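Local coordinates for Lmo1340 protein (Listeria monocytogenes, PDB 4NLM), which is of unknown function but is probably a surface lipoprotein built around a YqgU-like six-bladed beta-propeller domain, at residues L244-R249 with F271-D276; F257-A262 with T286-K291. One frame throughout, in Å; residues are numbered along the deposited sequence. Where two conformers were deposited one is given.

Contact 1: residues L244-R249 with F271-D276; sequences LLYDFR and FVPYFD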
loop_
_atom_site.group_PDB
_atom_site.type_symbol
_atom_site.label_atom_id
_atom_site.label_comp_id
_atom_site.label_asym_id
_atom_site.label_seq_id
_atom_site.Cartn_x
_atom_site.Cartn_y
_atom_site.Cartn_z
ATOM N N LEU A 244 11.038 -11.089 -14.915
ATOM C CA LEU A 244 11.209 -10.580 -13.555
ATOM C C LEU A 244 11.091 -11.736 -12.591
ATOM O O LEU A 244 10.227 -12.609 -12.730
ATOM C CB LEU A 244 10.166 -9.561 -13.141
ATOM C CG LEU A 244 10.389 -8.141 -13.598
ATOM C CD1 LEU A 244 9.171 -7.339 -13.197
ATOM C CD2 LEU A 244 11.658 -7.563 -13.003
ATOM N N LEU A 245 11.957 -11.713 -11.597
ATOM C CA LEU A 245 12.024 -12.749 -10.567
ATOM C C LEU A 245 11.529 -12.252 -9.209
ATOM O O LEU A 245 12.080 -11.284 -8.665
ATOM C CB LEU A 245 13.463 -13.212 -10.458
ATOM C CG LEU A 245 13.790 -14.186 -9.315
ATOM C CD1 LEU A 245 13.002 -15.474 -9.394
ATOM C CD2 LEU A 245 15.280 -14.476 -9.275
ATOM N N TYR A 246 10.465 -12.888 -8.740
ATOM C CA TYR A 246 9.849 -12.629 -7.446
ATOM C C TYR A 246 10.310 -13.707 -6.485
ATOM O O TYR A 246 10.006 -14.883 -6.689
ATOM C CB TYR A 246 8.329 -12.658 -7.540
ATOM C CG TYR A 246 7.689 -11.581 -8.383
ATOM C CD1 TYR A 246 7.798 -11.569 -9.759
ATOM C CD2 TYR A 246 6.887 -10.631 -7.811
ATOM C CE1 TYR A 246 7.185 -10.594 -10.536
ATOM C CE2 TYR A 246 6.296 -9.641 -8.573
ATOM C CZ TYR A 246 6.430 -9.630 -9.920
ATOM O OH TYR A 246 5.828 -8.658 -10.698
ATOM N N ASP A 247 11.059 -13.329 -5.443
ATOM C CA ASP A 247 11.517 -14.261 -4.421
ATOM C C ASP A 247 10.797 -13.982 -3.098
ATOM O O ASP A 247 10.540 -12.828 -2.745
ATOM C CB ASP A 247 13.025 -14.177 -4.197
ATOM C CG ASP A 247 13.837 -14.949 -5.208
ATOM O OD1 ASP A 247 13.284 -15.707 -6.005
ATOM O OD2 ASP A 247 15.081 -14.836 -5.156
ATOM N N PHE A 248 10.500 -15.053 -2.389
ATOM C CA PHE A 248 9.817 -15.014 -1.109
ATOM C C PHE A 248 10.753 -15.586 -0.063
ATOM O O PHE A 248 11.246 -16.713 -0.201
ATOM C CB PHE A 248 8.527 -15.825 -1.205
ATOM C CG PHE A 248 7.574 -15.284 -2.257
ATOM C CD1 PHE A 248 7.724 -15.600 -3.599
ATOM C CD2 PHE A 248 6.542 -14.433 -1.884
ATOM C CE1 PHE A 248 6.872 -15.058 -4.575
ATOM C CE2 PHE A 248 5.681 -13.918 -2.843
ATOM C CZ PHE A 248 5.847 -14.227 -4.183
ATOM N N ARG A 249 10.992 -14.793 0.974
ATOM C CA ARG A 249 11.886 -15.174 2.047
ATOM C C ARG A 249 11.222 -15.118 3.413
ATOM O O ARG A 249 10.402 -14.217 3.664
ATOM C CB ARG A 249 13.079 -14.213 2.066
ATOM C CG ARG A 249 14.126 -14.461 1.007
ATOM C CD ARG A 249 15.254 -13.463 1.111
ATOM N NE ARG A 249 16.365 -13.735 0.194
ATOM C CZ ARG A 249 16.393 -13.368 -1.080
ATOM N NH1 ARG A 249 15.367 -12.732 -1.609
ATOM N NH2 ARG A 249 17.457 -13.637 -1.824
ATOM N N PHE A 271 9.244 -2.237 -15.922
ATOM C CA PHE A 271 7.913 -1.881 -15.462
ATOM C C PHE A 271 7.437 -2.988 -14.521
ATOM O O PHE A 271 7.502 -4.158 -14.868
ATOM C CB PHE A 271 6.933 -1.766 -16.637
ATOM C CG PHE A 271 5.544 -1.427 -16.202
ATOM C CD1 PHE A 271 5.223 -0.136 -15.820
ATOM C CD2 PHE A 271 4.580 -2.400 -16.110
ATOM C CE1 PHE A 271 3.956 0.184 -15.396
ATOM C CE2 PHE A 271 3.305 -2.086 -15.694
ATOM C CZ PHE A 271 2.991 -0.795 -15.328
ATOM N N VAL A 272 6.968 -2.645 -13.322
ATOM C CA VAL A 272 6.511 -3.657 -12.369
ATOM C C VAL A 272 4.999 -3.539 -12.244
ATOM O O VAL A 272 4.477 -2.509 -11.819
ATOM C CB VAL A 272 7.167 -3.471 -11.011
ATOM C CG1 VAL A 272 6.692 -4.556 -10.055
ATOM C CG2 VAL A 272 8.682 -3.531 -11.148
ATOM N N PRO A 273 4.263 -4.596 -12.595
ATOM C CA PRO A 273 2.826 -4.548 -12.445
ATOM C C PRO A 273 2.404 -4.461 -10.981
ATOM O O PRO A 273 3.195 -4.760 -10.054
ATOM C CB PRO A 273 2.358 -5.869 -13.068
ATOM C CG PRO A 273 3.451 -6.247 -13.998
ATOM C CD PRO A 273 4.698 -5.810 -13.294
ATOM N N TYR A 274 1.165 -4.081 -10.726
ATOM C CA TYR A 274 0.674 -4.024 -9.375
ATOM C C TYR A 274 0.561 -5.408 -8.723
ATOM O O TYR A 274 0.188 -6.395 -9.359
ATOM C CB TYR A 274 -0.694 -3.352 -9.297
ATOM C CG TYR A 274 -0.638 -1.874 -9.597
ATOM C CD1 TYR A 274 -0.070 -1.000 -8.676
ATOM C CD2 TYR A 274 -1.125 -1.344 -10.787
ATOM C CE1 TYR A 274 0.013 0.356 -8.940
ATOM C CE2 TYR A 274 -1.046 0.005 -11.062
ATOM C CZ TYR A 274 -0.483 0.851 -10.137
ATOM O OH TYR A 274 -0.399 2.197 -10.432
ATOM N N PHE A 275 0.845 -5.456 -7.414
ATOM C CA PHE A 275 0.607 -6.610 -6.581
ATOM C C PHE A 275 -0.136 -6.148 -5.342
ATOM O O PHE A 275 -0.106 -4.982 -4.966
ATOM C CB PHE A 275 1.894 -7.397 -6.256
ATOM C CG PHE A 275 2.910 -6.622 -5.467
ATOM C CD1 PHE A 275 2.841 -6.523 -4.062
ATOM C CD2 PHE A 275 3.965 -6.022 -6.121
ATOM C CE1 PHE A 275 3.791 -5.787 -3.379
ATOM C CE2 PHE A 275 4.909 -5.286 -5.422
ATOM C CZ PHE A 275 4.831 -5.193 -4.050
ATOM N N ASP A 276 -0.793 -7.089 -4.683
ATOM C CA ASP A 276 -1.512 -6.817 -3.429
ATOM C C ASP A 276 -0.523 -6.731 -2.296
ATOM O O ASP A 276 0.208 -7.680 -2.003
ATOM C CB ASP A 276 -2.496 -7.963 -3.204
ATOM C CG ASP A 276 -3.116 -7.999 -1.828
ATOM O OD1 ASP A 276 -3.300 -6.945 -1.202
ATOM O OD2 ASP A 276 -3.415 -9.134 -1.383
HETATM O O HOH W 1 3.979 -7.322 -9.435
#
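Y246 of strand 244-249 meets P273 and V272 through its hydroxyl end, Y246 OH. Its CB leaves the strand toward the loop 271-276, and CG lies beside the backbone N, anti to the carbonyl carbon (chi1 -65°), which carries the ring out between the two segments. On the way the ring passes I236 of the adjoining strand, and its CE1 comes 4.0 Å from A261 CB. Contact with the loop begins at the tip: Y246 OH is 4.0 Å from P273 CD and 4.2 Å from V272 CG1, with the ring and the proline at a slant to each other. The same hydroxyl binds a water, the OH-to-water O distance being 2.6 Å, and this water sits at the ring edge in the plane of the aromatic system. It donates onward to P273 O at 2.7 Å from its own oxygen, so a single water relays a buried phenol to a loop carbonyl.

The strand order is consistent with a four-stranded propeller blade spanning 225-266, with 244-249 in its third strand, and a next blade that begins at strand 284-289; the loop 271-276 would then lie at the junction of the two. Beside the phenol, L244 adds an apolar touch, its CD1 lying 4.4 Å from V272 CG2 and 4.0 Å from F271 O, although L244 has two conformers and these values hold for one of them. The two segments bury 158 Å² in all, and their nearest CA pair, L244 and V272, is 8.5 Å apart.

Contact 2: residues F257-A262 with T286-K291; sequences FSYNAA and TFVPYK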
loop_
_atom_site.group_PDB
_atom_site.type_symbol
_atom_site.label_atom_id
_atom_site.label_comp_id
_atom_site.label_asym_id
_atom_site.label_seq_id
_atom_site.Cartn_x
_atom_site.Cartn_y
_atom_site.Cartn_z
ATOM N N PHE A 257 10.536 -19.612 -2.093
ATOM C CA PHE A 257 9.858 -19.753 -3.376
ATOM C C PHE A 257 10.330 -18.680 -4.326
ATOM O O PHE A 257 10.622 -17.568 -3.893
ATOM C CB PHE A 257 8.337 -19.665 -3.231
ATOM C CG PHE A 257 7.591 -20.038 -4.476
ATOM C CD1 PHE A 257 7.729 -21.282 -5.022
ATOM C CD2 PHE A 257 6.767 -19.122 -5.131
ATOM C CE1 PHE A 257 7.050 -21.629 -6.179
ATOM C CE2 PHE A 257 6.061 -19.481 -6.258
ATOM C CZ PHE A 257 6.202 -20.738 -6.786
ATOM N N SER A 258 10.404 -19.045 -5.606
ATOM C CA SER A 258 10.739 -18.130 -6.687
ATOM C C SER A 258 9.657 -18.221 -7.769
ATOM O O SER A 258 9.196 -19.297 -8.100
ATOM C CB SER A 258 12.084 -18.465 -7.362
ATOM O OG SER A 258 13.203 -18.270 -6.522
ATOM N N TYR A 259 9.290 -17.084 -8.326
ATOM C CA TYR A 259 8.322 -17.027 -9.414
ATOM C C TYR A 259 8.860 -16.073 -10.477
ATOM O O TYR A 259 9.251 -14.966 -10.159
ATOM C CB TYR A 259 6.984 -16.503 -8.895
ATOM C CG TYR A 259 5.931 -16.359 -9.956
ATOM C CD1 TYR A 259 5.237 -17.456 -10.424
ATOM C CD2 TYR A 259 5.613 -15.114 -10.505
ATOM C CE1 TYR A 259 4.269 -17.334 -11.399
ATOM C CE2 TYR A 259 4.641 -15.009 -11.470
ATOM C CZ TYR A 259 3.975 -16.115 -11.917
ATOM O OH TYR A 259 3.003 -15.976 -12.900
ATOM N N ASN A 260 8.943 -16.532 -11.716
ATOM C CA ASN A 260 9.367 -15.684 -12.843
ATOM C C ASN A 260 8.194 -15.294 -13.687
ATOM O O ASN A 260 7.410 -16.112 -14.135
ATOM C CB ASN A 260 10.384 -16.402 -13.706
ATOM C CG ASN A 260 11.745 -16.389 -13.095
ATOM O OD1 ASN A 260 12.435 -15.357 -13.110
ATOM N ND2 ASN A 260 12.128 -17.509 -12.490
ATOM N N ALA A 261 8.069 -14.007 -13.900
ATOM C CA ALA A 261 7.050 -13.439 -14.757
ATOM C C ALA A 261 7.717 -12.832 -15.983
ATOM O O ALA A 261 8.856 -12.382 -15.916
ATOM C CB ALA A 261 6.335 -12.336 -13.996
ATOM N N ALA A 262 6.996 -12.796 -17.094
ATOM C CA ALA A 262 7.484 -12.059 -18.261
ATOM C C ALA A 262 7.715 -10.613 -17.859
ATOM O O ALA A 262 6.900 -10.034 -17.160
ATOM C CB ALA A 262 6.468 -12.129 -19.370
ATOM N N THR A 286 -0.874 -10.898 -7.927
ATOM C CA THR A 286 -0.190 -9.943 -8.796
ATOM C C THR A 286 -0.723 -10.029 -10.207
ATOM O O THR A 286 -1.156 -11.093 -10.664
ATOM C CB THR A 286 1.335 -10.204 -8.835
ATOM O OG1 THR A 286 2.009 -9.201 -9.590
ATOM C CG2 THR A 286 1.680 -11.598 -9.306
ATOM N N PHE A 287 -0.647 -8.911 -10.910
ATOM C CA PHE A 287 -0.807 -8.931 -12.354
ATOM C C PHE A 287 0.489 -9.427 -12.977
ATOM O O PHE A 287 1.605 -9.215 -12.457
ATOM C CB PHE A 287 -1.234 -7.545 -12.902
ATOM C CG PHE A 287 -2.605 -7.225 -12.496
ATOM C CD1 PHE A 287 -3.674 -7.766 -13.209
ATOM C CD2 PHE A 287 -2.877 -6.412 -11.416
ATOM C CE1 PHE A 287 -4.957 -7.538 -12.802
ATOM C CE2 PHE A 287 -4.152 -6.185 -11.022
ATOM C CZ PHE A 287 -5.208 -6.730 -11.734
ATOM N N VAL A 288 0.336 -10.101 -14.116
ATOM C CA VAL A 288 1.433 -10.685 -14.856
ATOM C C VAL A 288 1.181 -10.422 -16.350
ATOM O O VAL A 288 0.102 -10.690 -16.817
ATOM C CB VAL A 288 1.511 -12.211 -14.603
ATOM C CG1 VAL A 288 2.595 -12.866 -15.393
ATOM C CG2 VAL A 288 1.763 -12.503 -13.145
ATOM N N PRO A 289 2.208 -9.985 -17.083
ATOM C CA PRO A 289 2.034 -9.781 -18.511
ATOM C C PRO A 289 2.054 -11.100 -19.256
ATOM O O PRO A 289 2.638 -12.054 -18.795
ATOM C CB PRO A 289 3.275 -8.954 -18.911
ATOM C CG PRO A 289 3.936 -8.580 -17.634
ATOM C CD PRO A 289 3.550 -9.587 -16.630
ATOM N N TYR A 290 1.476 -11.107 -20.447
ATOM C CA TYR A 290 1.493 -12.282 -21.292
ATOM C C TYR A 290 2.806 -12.494 -22.033
ATOM O O TYR A 290 3.115 -13.608 -22.441
ATOM C CB TYR A 290 0.351 -12.246 -22.294
ATOM C CG TYR A 290 -0.976 -12.443 -21.642
ATOM C CD1 TYR A 290 -1.319 -13.679 -21.120
ATOM C CD2 TYR A 290 -1.882 -11.421 -21.539
ATOM C CE1 TYR A 290 -2.523 -13.871 -20.514
ATOM C CE2 TYR A 290 -3.097 -11.598 -20.906
ATOM C CZ TYR A 290 -3.408 -12.859 -20.384
ATOM O OH TYR A 290 -4.632 -13.064 -19.809
ATOM N N LYS A 291 3.564 -11.424 -22.220
ATOM C CA LYS A 291 4.828 -11.548 -22.923
ATOM C C LYS A 291 5.759 -10.403 -22.519
ATOM O O LYS A 291 5.315 -9.375 -22.033
ATOM C CB LYS A 291 4.624 -11.555 -24.435
ATOM C CG LYS A 291 4.184 -10.227 -24.992
ATOM C CD LYS A 291 3.942 -10.235 -26.505
ATOM C CE LYS A 291 3.258 -8.934 -26.876
ATOM N NZ LYS A 291 3.027 -8.803 -28.341
#
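The strands 257-262 and 286-289 approach to 6.1 Å between axes with their N-to-C directions 53° apart, a relation in which A261 and V288 face each other but the backbones do not pair. V288 touches both Y259 and A261, one with each branch. Its CG2, beside the backbone N, comes in at the edge of the Y259 ring, near its plane: V288 CG2 is 3.7 Å from Y259 OH and 4.2 Å from Y259 CE2. The two side chains advance from opposite directions, the tyrosine with CG anti to its own nitrogen (chi1 178°). The other branch, CG1, is anti to the valine's backbone N (chi1 178°) and rests on the methyl of the next inward-facing residue, V288 CG1 to A261 CB being 4.0 Å. The polar end of Y259 is satisfied by E314, whose OE2 is hydrogen-bonded to the hydroxyl, so the methyl packs against an oxygen already engaged.

Farther along, A262 gives the largest share of the buried surface. Its carbonyl oxygen is close to the P289 ring, A262 O to P289 CG measuring 3.3 Å, and on the other segment's turn the methyl A262 CB lies 3.7 Å from K291 C. At the N-terminal end of 286-291, T286 OG1 donates to F287 O at 2.9 Å, tying that side chain back to its own strand.

Strand 257-262 is flanked by strand 243-249 within its sheet, while 286-289 pairs with strand 302-308, whose I307 touches both F257 and Y259; beyond K291, the short strand 293-294 joins strand 255-266 in parallel.

Contacts 1 and 2 lie side by side, their centres about 7 Å apart, on the same side of the chain's centre. Their segments alternate along the sequence: 244-249, 257-262, 271-276, then 286-291. The first two lie on strands 243-249 and 255-266, antiparallel neighbours in one sheet, joined by backbone pairing and by the probable hydrogen bond from S258 to D247. The last two are the loop leading to strand 284-289 and that strand itself, where what is probably the next blade begins; they meet where P273 packs on F287. Each contact therefore sets a strand of one sheet against the chain that follows it, consistent with an interface between consecutive blades of a six-bladed propeller.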